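PDB 1VHO: endoglucanase from Thermotoga maritima, which probably acts as a metal-dependent aminopeptidase of the M42 family, binding two divalent cations per subunit, despite the endoglucanase name it carries. Local coordinates for residues F64-V68 and S176-L180; L300-P304 and D319-L323; V179-V183 and L323-S328. All blocks are in the same frame, centred on the assembly; numbering follows the deposited sequence.

How the contacts relate
The three contacts build one apolar core formed by the mixed sheet of the catalytic domain and two helices packed on the same face. Contact 1 lays helix 171-187 on strand 61-67, contact 2 lays helix 317-333 on strand 297-304, and contact 3 joins the helices. Their centres lie about 8 to 10 Å apart. V179 is the junction: its CG1 is 3.8 Å from L323 CG, its CG2 3.9 Å from both V320 CG1 and I303 CG1. F64 links contacts 1 and 3, its CE2 3.9 Å from V183 CG1 and its CZ 3.7 Å from L327 O. H67 is a predicted zinc ligand; the side chains of I301 and D227, another predicted ligand, are about 7 Å apart.

Contact 1. Residues F64-V68 and S176-L180; sequences FFAHV and SCGVL
S176-L180 is a turn of helix 171-187, closed by L180 N to S176 O at 3.0 Å. It runs roughly antiparallel to the extended strand F64-H67, 149° between N-to-C directions (signed crossing -149°), with axes 7.9 Å apart. S176 starts the contact where the backbones are near, its CA 5.8 Å from A66 CA and its CB 3.9 Å from A66 CB. C177 (chi1 m) sets SG in close van der Waals approach to H67 O, at 3.3 Å, and in apolar packing on V68 CG1, at 3.8 Å. The strand alternates: F64 and A66 point their CB atoms at the helix, F65 and H67 away from it. This is helix-on-sheet packing in the alpha/beta catalytic domain of M42 peptidases; H67, a predicted zinc ligand, ends the strand, its NE2 hydrogen-bonded to D287. L180, its CA 7.4 Å from F64 CA, spreads (m, t) over the strand, CD1 3.6 Å from A66 CB and 3.8 Å from F65 C, CD2 3.7 Å from F64 CB.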
loop_
_atom_site.group_PDB
_atom_site.type_symbol
_atom_site.label_atom_id
_atom_site.label_comp_id
_atom_site.label_asym_id
_atom_site.label_seq_id
_atom_site.Cartn_x
_atom_site.Cartn_y
_atom_site.Cartn_z
ATOM N N PHE A 64 -4.467 -6.703 11.936
ATOM C CA PHE A 64 -3.766 -5.549 11.370
ATOM C C PHE A 64 -4.044 -5.613 9.851
ATOM O O PHE A 64 -3.904 -6.726 9.305
ATOM C CB PHE A 64 -2.276 -5.560 11.633
ATOM C CG PHE A 64 -1.853 -5.561 13.079
ATOM C CD1 PHE A 64 -2.526 -4.804 14.025
ATOM C CD2 PHE A 64 -0.801 -6.349 13.503
ATOM C CE1 PHE A 64 -2.146 -4.845 15.365
ATOM C CE2 PHE A 64 -0.385 -6.358 14.828
ATOM C CZ PHE A 64 -1.060 -5.603 15.764
ATOM N N PHE A 65 -4.370 -4.500 9.216
ATOM C CA PHE A 65 -4.745 -4.569 7.801
ATOM C C PHE A 65 -3.967 -3.585 6.925
ATOM O O PHE A 65 -3.814 -2.412 7.310
ATOM C CB PHE A 65 -6.245 -4.151 7.695
ATOM C CG PHE A 65 -7.240 -5.070 8.374
ATOM C CD1 PHE A 65 -7.594 -4.842 9.716
ATOM C CD2 PHE A 65 -7.792 -6.126 7.710
ATOM C CE1 PHE A 65 -8.502 -5.698 10.325
ATOM C CE2 PHE A 65 -8.716 -6.981 8.314
ATOM C CZ PHE A 65 -9.064 -6.753 9.646
ATOM N N ALA A 66 -3.681 -3.966 5.681
ATOM C CA ALA A 66 -2.995 -3.054 4.740
ATOM C C ALA A 66 -3.429 -3.373 3.302
ATOM O O ALA A 66 -3.758 -4.539 3.034
ATOM C CB ALA A 66 -1.479 -3.221 4.863
ATOM N N HIS A 67 -3.524 -2.369 2.447
ATOM C CA HIS A 67 -3.856 -2.621 1.033
ATOM C C HIS A 67 -2.540 -3.013 0.319
ATOM O O HIS A 67 -1.447 -2.642 0.790
ATOM C CB HIS A 67 -4.372 -1.342 0.370
ATOM C CG HIS A 67 -5.639 -0.777 0.895
ATOM N ND1 HIS A 67 -6.880 -1.206 0.447
ATOM C CD2 HIS A 67 -5.879 0.203 1.815
ATOM C CE1 HIS A 67 -7.824 -0.524 1.058
ATOM N NE2 HIS A 67 -7.244 0.335 1.882
ATOM N N VAL A 68 -2.624 -3.624 -0.862
ATOM C CA VAL A 68 -1.389 -4.046 -1.533
ATOM C C VAL A 68 -1.245 -3.536 -2.960
ATOM O O VAL A 68 -0.112 -3.597 -3.478
ATOM C CB VAL A 68 -1.212 -5.577 -1.609
ATOM C CG1 VAL A 68 -1.298 -6.273 -0.248
ATOM C CG2 VAL A 68 -2.223 -6.216 -2.540
ATOM N N SER A 176 2.946 0.402 4.070
ATOM C CA SER A 176 2.137 -0.280 5.070
ATOM C C SER A 176 2.349 -1.797 5.048
ATOM O O SER A 176 2.356 -2.459 6.098
ATOM C CB SER A 176 0.646 0.024 4.838
ATOM O OG SER A 176 0.402 1.439 5.052
ATOM N N CYS A 177 2.517 -2.363 3.854
ATOM C CA CYS A 177 2.842 -3.772 3.711
ATOM C C CYS A 177 4.188 -3.988 4.455
ATOM O O CYS A 177 4.265 -4.969 5.194
ATOM C CB CYS A 177 3.071 -4.173 2.213
ATOM S SG CYS A 177 1.440 -4.175 1.349
ATOM N N GLY A 178 5.141 -3.126 4.282
ATOM C CA GLY A 178 6.466 -3.193 4.924
ATOM C C GLY A 178 6.282 -3.173 6.473
ATOM O O GLY A 178 6.909 -3.942 7.190
ATOM N N VAL A 179 5.420 -2.286 6.971
ATOM C CA VAL A 179 5.187 -2.231 8.435
ATOM C C VAL A 179 4.698 -3.597 8.932
ATOM O O VAL A 179 5.205 -4.176 9.897
ATOM C CB VAL A 179 4.050 -1.228 8.781
ATOM C CG1 VAL A 179 3.665 -1.394 10.297
ATOM C CG2 VAL A 179 4.423 0.199 8.492
ATOM N N LEU A 180 3.722 -4.182 8.208
ATOM C CA LEU A 180 3.164 -5.461 8.680
ATOM C C LEU A 180 4.157 -6.601 8.584
ATOM O O LEU A 180 4.134 -7.512 9.451
ATOM C CB LEU A 180 1.824 -5.732 7.991
ATOM C CG LEU A 180 0.756 -4.630 8.251
ATOM C CD1 LEU A 180 -0.596 -5.129 7.754
ATOM C CD2 LEU A 180 0.670 -4.341 9.767
#

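Contact 2. Residues L300-P304 and D319-L323; sequences LISIP and DVEEL
This is buried helix-on-sheet packing in the catalytic domain, where the start of the last modelled helix, 317-333, covers the end of strand 297-304 in the central mixed sheet. The two elements are close in sequence and run nearly antiparallel, at 157° between their N-to-C directions, with the short axes 8.9 Å apart and 300 Å² buried. L300-P304 is extended; D319-L323 is a regular helical turn, with L323 N bonded to D319 O at 3.0 Å. The register is set by I303 and D319, whose CA atoms are 6.5 Å apart.

I303 supplies the largest share of the strand's buried area. Its CB points sideways, but the m, m rotamer carries CD1 under the helix, 3.4 Å from D319 O, 3.8 Å from V320 CA and 3.7 Å from L323 CD2. Two residues back on the strand, I301 directs its CB toward the helix and puts CG2 3.6 Å from L323 CD1, so L323 (t, p) reaches both isoleucines. At the other end P304 CG packs against the carboxylate of D319, 3.5 Å from OD2. Here the contact also has a polar link: a water donates to P304 O at 2.7 Å and to D319 OD2 at 2.8 Å, bridging strand end and helix. The same carboxylate accepts from the backbone amides of G243 and G245, tying in the neighbouring loop.

Strand 297-304 pairs with strand 222-229 through I301 and I303 and with strand 247-249 through L300 and S302, while V179 of helix 171-187 packs against I303, V320 and L323.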
loop_
_atom_site.group_PDB
_atom_site.type_symbol
_atom_site.label_atom_id
_atom_site.label_comp_id
_atom_site.label_asym_id
_atom_site.label_seq_id
_atom_site.Cartn_x
_atom_site.Cartn_y
_atom_site.Cartn_z
ATOM N N LEU A 300 -6.920 3.740 13.460
ATOM C CA LEU A 300 -6.301 4.059 12.184
ATOM C C LEU A 300 -4.923 4.656 12.480
ATOM O O LEU A 300 -4.798 5.575 13.290
ATOM C CB LEU A 300 -7.092 5.092 11.390
ATOM C CG LEU A 300 -6.419 5.542 10.052
ATOM C CD1 LEU A 300 -6.644 4.401 9.051
ATOM C CD2 LEU A 300 -7.100 6.821 9.614
ATOM N N ILE A 301 -3.859 4.064 11.940
ATOM C CA ILE A 301 -2.507 4.573 12.164
ATOM C C ILE A 301 -1.842 4.702 10.784
ATOM O O ILE A 301 -1.861 3.726 10.028
ATOM C CB ILE A 301 -1.656 3.743 13.118
ATOM C CG1 ILE A 301 -2.384 3.519 14.464
ATOM C CG2 ILE A 301 -0.327 4.449 13.418
ATOM C CD1 ILE A 301 -1.736 2.574 15.407
ATOM N N SER A 302 -1.209 5.821 10.541
ATOM C CA SER A 302 -0.633 6.135 9.261
ATOM C C SER A 302 0.849 6.438 9.254
ATOM O O SER A 302 1.401 6.974 10.214
ATOM C CB SER A 302 -1.332 7.411 8.671
ATOM O OG SER A 302 -2.718 7.102 8.432
ATOM N N ILE A 303 1.455 6.112 8.094
ATOM C CA ILE A 303 2.872 6.429 7.869
ATOM C C ILE A 303 2.951 7.752 7.088
ATOM O O ILE A 303 2.248 7.906 6.068
ATOM C CB ILE A 303 3.489 5.288 7.032
ATOM C CG1 ILE A 303 3.669 4.019 7.883
ATOM C CG2 ILE A 303 4.849 5.729 6.454
ATOM C CD1 ILE A 303 4.577 4.140 9.095
ATOM N N PRO A 304 3.731 8.727 7.529
ATOM C CA PRO A 304 3.885 9.998 6.829
ATOM C C PRO A 304 4.490 9.721 5.441
ATOM O O PRO A 304 5.429 8.923 5.335
ATOM C CB PRO A 304 4.933 10.786 7.628
ATOM C CG PRO A 304 4.777 10.185 9.028
ATOM C CD PRO A 304 4.581 8.697 8.745
ATOM N N ASP A 319 10.032 5.643 10.428
ATOM C CA ASP A 319 8.641 5.694 10.828
ATOM C C ASP A 319 8.017 4.307 10.655
ATOM O O ASP A 319 7.122 3.863 11.401
ATOM C CB ASP A 319 7.827 6.690 9.946
ATOM C CG ASP A 319 8.194 8.136 10.239
ATOM O OD1 ASP A 319 8.636 8.473 11.389
ATOM O OD2 ASP A 319 8.050 8.950 9.309
ATOM N N VAL A 320 8.434 3.644 9.543
ATOM C CA VAL A 320 7.939 2.298 9.272
ATOM C C VAL A 320 8.329 1.329 10.369
ATOM O O VAL A 320 7.527 0.511 10.861
ATOM C CB VAL A 320 8.429 1.837 7.868
ATOM C CG1 VAL A 320 8.190 0.340 7.662
ATOM C CG2 VAL A 320 7.620 2.619 6.818
ATOM N N GLU A 321 9.626 1.332 10.735
ATOM C CA GLU A 321 10.077 0.426 11.789
ATOM C C GLU A 321 9.463 0.744 13.140
ATOM O O GLU A 321 9.136 -0.174 13.878
ATOM C CB GLU A 321 11.606 0.545 11.982
ATOM C CG GLU A 321 12.393 0.430 10.717
ATOM C CD GLU A 321 13.900 0.325 10.982
ATOM O OE1 GLU A 321 14.458 1.281 11.558
ATOM O OE2 GLU A 321 14.423 -0.724 10.596
ATOM N N GLU A 322 9.401 2.047 13.505
ATOM C CA GLU A 322 8.798 2.396 14.797
ATOM C C GLU A 322 7.338 2.014 14.853
ATOM O O GLU A 322 6.869 1.558 15.891
ATOM C CB GLU A 322 9.002 3.880 15.161
ATOM C CG GLU A 322 10.478 4.164 15.506
ATOM C CD GLU A 322 10.872 3.541 16.844
ATOM O OE1 GLU A 322 11.364 2.398 16.871
ATOM O OE2 GLU A 322 10.644 4.137 17.910
ATOM N N LEU A 323 6.584 2.143 13.740
ATOM C CA LEU A 323 5.193 1.685 13.770
ATOM C C LEU A 323 5.155 0.188 14.020
ATOM O O LEU A 323 4.307 -0.356 14.761
ATOM C CB LEU A 323 4.451 2.100 12.481
ATOM C CG LEU A 323 2.986 1.658 12.418
ATOM C CD1 LEU A 323 2.265 1.952 13.751
ATOM C CD2 LEU A 323 2.203 2.309 11.285
HETATM O O HOH W 1 7.605 8.157 6.698
#

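Contact 3. Residues V179-V183 and L323-S328; sequences VLVKV and LARLLS. With SO4 (sulfate ion), chain D.
V183 rides over A324, its CG2 3.6 Å from A324 CA and 3.8 Å from A324 CB, and the same methyl reaches L327 CB at 3.7 Å. Here the helices are tightest, with V183 CA and A324 CA only 4.6 Å apart, a closeness the small alanine permits. One turn earlier V179 points at the partner helix: CG1 lies 3.8 Å from L323 CG and 4.0 Å from L327 CD1, while V179 O is 3.5 Å from A324 CB. L180 adds CD2 against L327 CD1 at 3.9 Å. Both segments are regular helix, with V183 N to V179 O at 2.8 Å and L327 N to L323 O at 2.9 Å; they cross at -48° with axes 8.2 Å apart, neighbours on one face of the mixed sheet of the catalytic domain. F64 of strand 61-67 touches L180, V183 and L327. K182 CB meets A324 CB at 3.6 Å; its chain then leads away, with NZ in a salt bridge to E185 and helix 7-16 packed against it. S328 OG bonds back to R325 O at 2.8 Å. R325 points away: NE forms a salt bridge with E322, and NH1 donates at 2.8 Å to O3 of a sulfate, probably from the crystallisation liquor, also hydrogen-bonded to H269 ND1.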
loop_
_atom_site.group_PDB
_atom_site.type_symbol
_atom_site.label_atom_id
_atom_site.label_comp_id
_atom_site.label_asym_id
_atom_site.label_seq_id
_atom_site.Cartn_x
_atom_site.Cartn_y
_atom_site.Cartn_z
ATOM N N VAL A 179 5.420 -2.286 6.971
ATOM C CA VAL A 179 5.187 -2.231 8.435
ATOM C C VAL A 179 4.698 -3.597 8.932
ATOM O O VAL A 179 5.205 -4.176 9.897
ATOM C CB VAL A 179 4.050 -1.228 8.781
ATOM C CG1 VAL A 179 3.665 -1.394 10.297
ATOM C CG2 VAL A 179 4.423 0.199 8.492
ATOM N N LEU A 180 3.722 -4.182 8.208
ATOM C CA LEU A 180 3.164 -5.461 8.680
ATOM C C LEU A 180 4.157 -6.601 8.584
ATOM O O LEU A 180 4.134 -7.512 9.451
ATOM C CB LEU A 180 1.824 -5.732 7.991
ATOM C CG LEU A 180 0.756 -4.630 8.251
ATOM C CD1 LEU A 180 -0.596 -5.129 7.754
ATOM C CD2 LEU A 180 0.670 -4.341 9.767
ATOM N N VAL A 181 5.020 -6.557 7.561
ATOM C CA VAL A 181 6.066 -7.625 7.475
ATOM C C VAL A 181 6.996 -7.485 8.686
ATOM O O VAL A 181 7.322 -8.511 9.349
ATOM C CB VAL A 181 6.867 -7.472 6.166
ATOM C CG1 VAL A 181 8.139 -8.346 6.211
ATOM C CG2 VAL A 181 5.988 -7.918 4.985
ATOM N N LYS A 182 7.382 -6.252 8.999
ATOM C CA LYS A 182 8.288 -6.005 10.152
ATOM C C LYS A 182 7.605 -6.368 11.470
ATOM O O LYS A 182 8.272 -6.853 12.407
ATOM C CB LYS A 182 8.806 -4.575 10.150
ATOM C CG LYS A 182 9.761 -4.239 8.988
ATOM C CD LYS A 182 11.053 -5.055 9.008
ATOM C CE LYS A 182 12.018 -4.584 10.068
ATOM N NZ LYS A 182 13.304 -5.315 10.021
ATOM N N VAL A 183 6.303 -6.122 11.606
ATOM C CA VAL A 183 5.636 -6.530 12.866
ATOM C C VAL A 183 5.838 -8.040 13.106
ATOM O O VAL A 183 6.124 -8.491 14.215
ATOM C CB VAL A 183 4.121 -6.283 12.775
ATOM C CG1 VAL A 183 3.358 -6.889 13.963
ATOM C CG2 VAL A 183 3.831 -4.786 12.721
ATOM N N LEU A 323 6.584 2.143 13.740
ATOM C CA LEU A 323 5.193 1.685 13.770
ATOM C C LEU A 323 5.155 0.188 14.020
ATOM O O LEU A 323 4.307 -0.356 14.761
ATOM C CB LEU A 323 4.451 2.100 12.481
ATOM C CG LEU A 323 2.986 1.658 12.418
ATOM C CD1 LEU A 323 2.265 1.952 13.751
ATOM C CD2 LEU A 323 2.203 2.309 11.285
ATOM N N ALA A 324 6.007 -0.580 13.273
ATOM C CA ALA A 324 5.969 -2.031 13.496
ATOM C C ALA A 324 6.373 -2.378 14.956
ATOM O O ALA A 324 5.809 -3.295 15.532
ATOM C CB ALA A 324 6.987 -2.679 12.544
ATOM N N ARG A 325 7.333 -1.652 15.505
ATOM C CA ARG A 325 7.743 -1.892 16.904
ATOM C C ARG A 325 6.557 -1.660 17.816
ATOM O O ARG A 325 6.234 -2.462 18.702
ATOM C CB ARG A 325 8.941 -0.966 17.281
ATOM C CG ARG A 325 9.491 -1.257 18.695
ATOM C CD ARG A 325 10.852 -0.607 18.899
ATOM N NE ARG A 325 10.804 0.844 19.131
ATOM C CZ ARG A 325 10.622 1.394 20.332
ATOM N NH1 ARG A 325 10.464 0.651 21.443
ATOM N NH2 ARG A 325 10.593 2.713 20.440
ATOM N N LEU A 326 5.846 -0.533 17.627
ATOM C CA LEU A 326 4.657 -0.263 18.432
ATOM C C LEU A 326 3.609 -1.329 18.266
ATOM O O LEU A 326 2.998 -1.769 19.264
ATOM C CB LEU A 326 4.018 1.082 17.927
ATOM C CG LEU A 326 2.707 1.449 18.626
ATOM C CD1 LEU A 326 2.909 1.500 20.150
ATOM C CD2 LEU A 326 2.212 2.827 18.125
ATOM N N LEU A 327 3.309 -1.782 17.032
ATOM C CA LEU A 327 2.264 -2.778 16.826
ATOM C C LEU A 327 2.651 -4.125 17.496
ATOM O O LEU A 327 1.774 -4.802 18.054
ATOM C CB LEU A 327 1.935 -3.092 15.351
ATOM C CG LEU A 327 1.374 -1.923 14.516
ATOM C CD1 LEU A 327 1.004 -2.403 13.099
ATOM C CD2 LEU A 327 0.151 -1.334 15.184
ATOM N N SER A 328 3.920 -4.475 17.429
ATOM C CA SER A 328 4.381 -5.707 18.105
ATOM C C SER A 328 4.152 -5.510 19.624
ATOM O O SER A 328 3.704 -6.459 20.290
ATOM C CB SER A 328 5.808 -6.058 17.781
ATOM O OG SER A 328 6.807 -5.179 18.324
HETATM S S SO4 D . 11.404 -1.879 23.540
HETATM O O1 SO4 D . 12.838 -1.385 23.513
HETATM O O2 SO4 D . 10.642 -0.886 24.361
HETATM O O3 SO4 D . 10.902 -1.981 22.141
HETATM O O4 SO4 D . 11.384 -3.222 24.206
#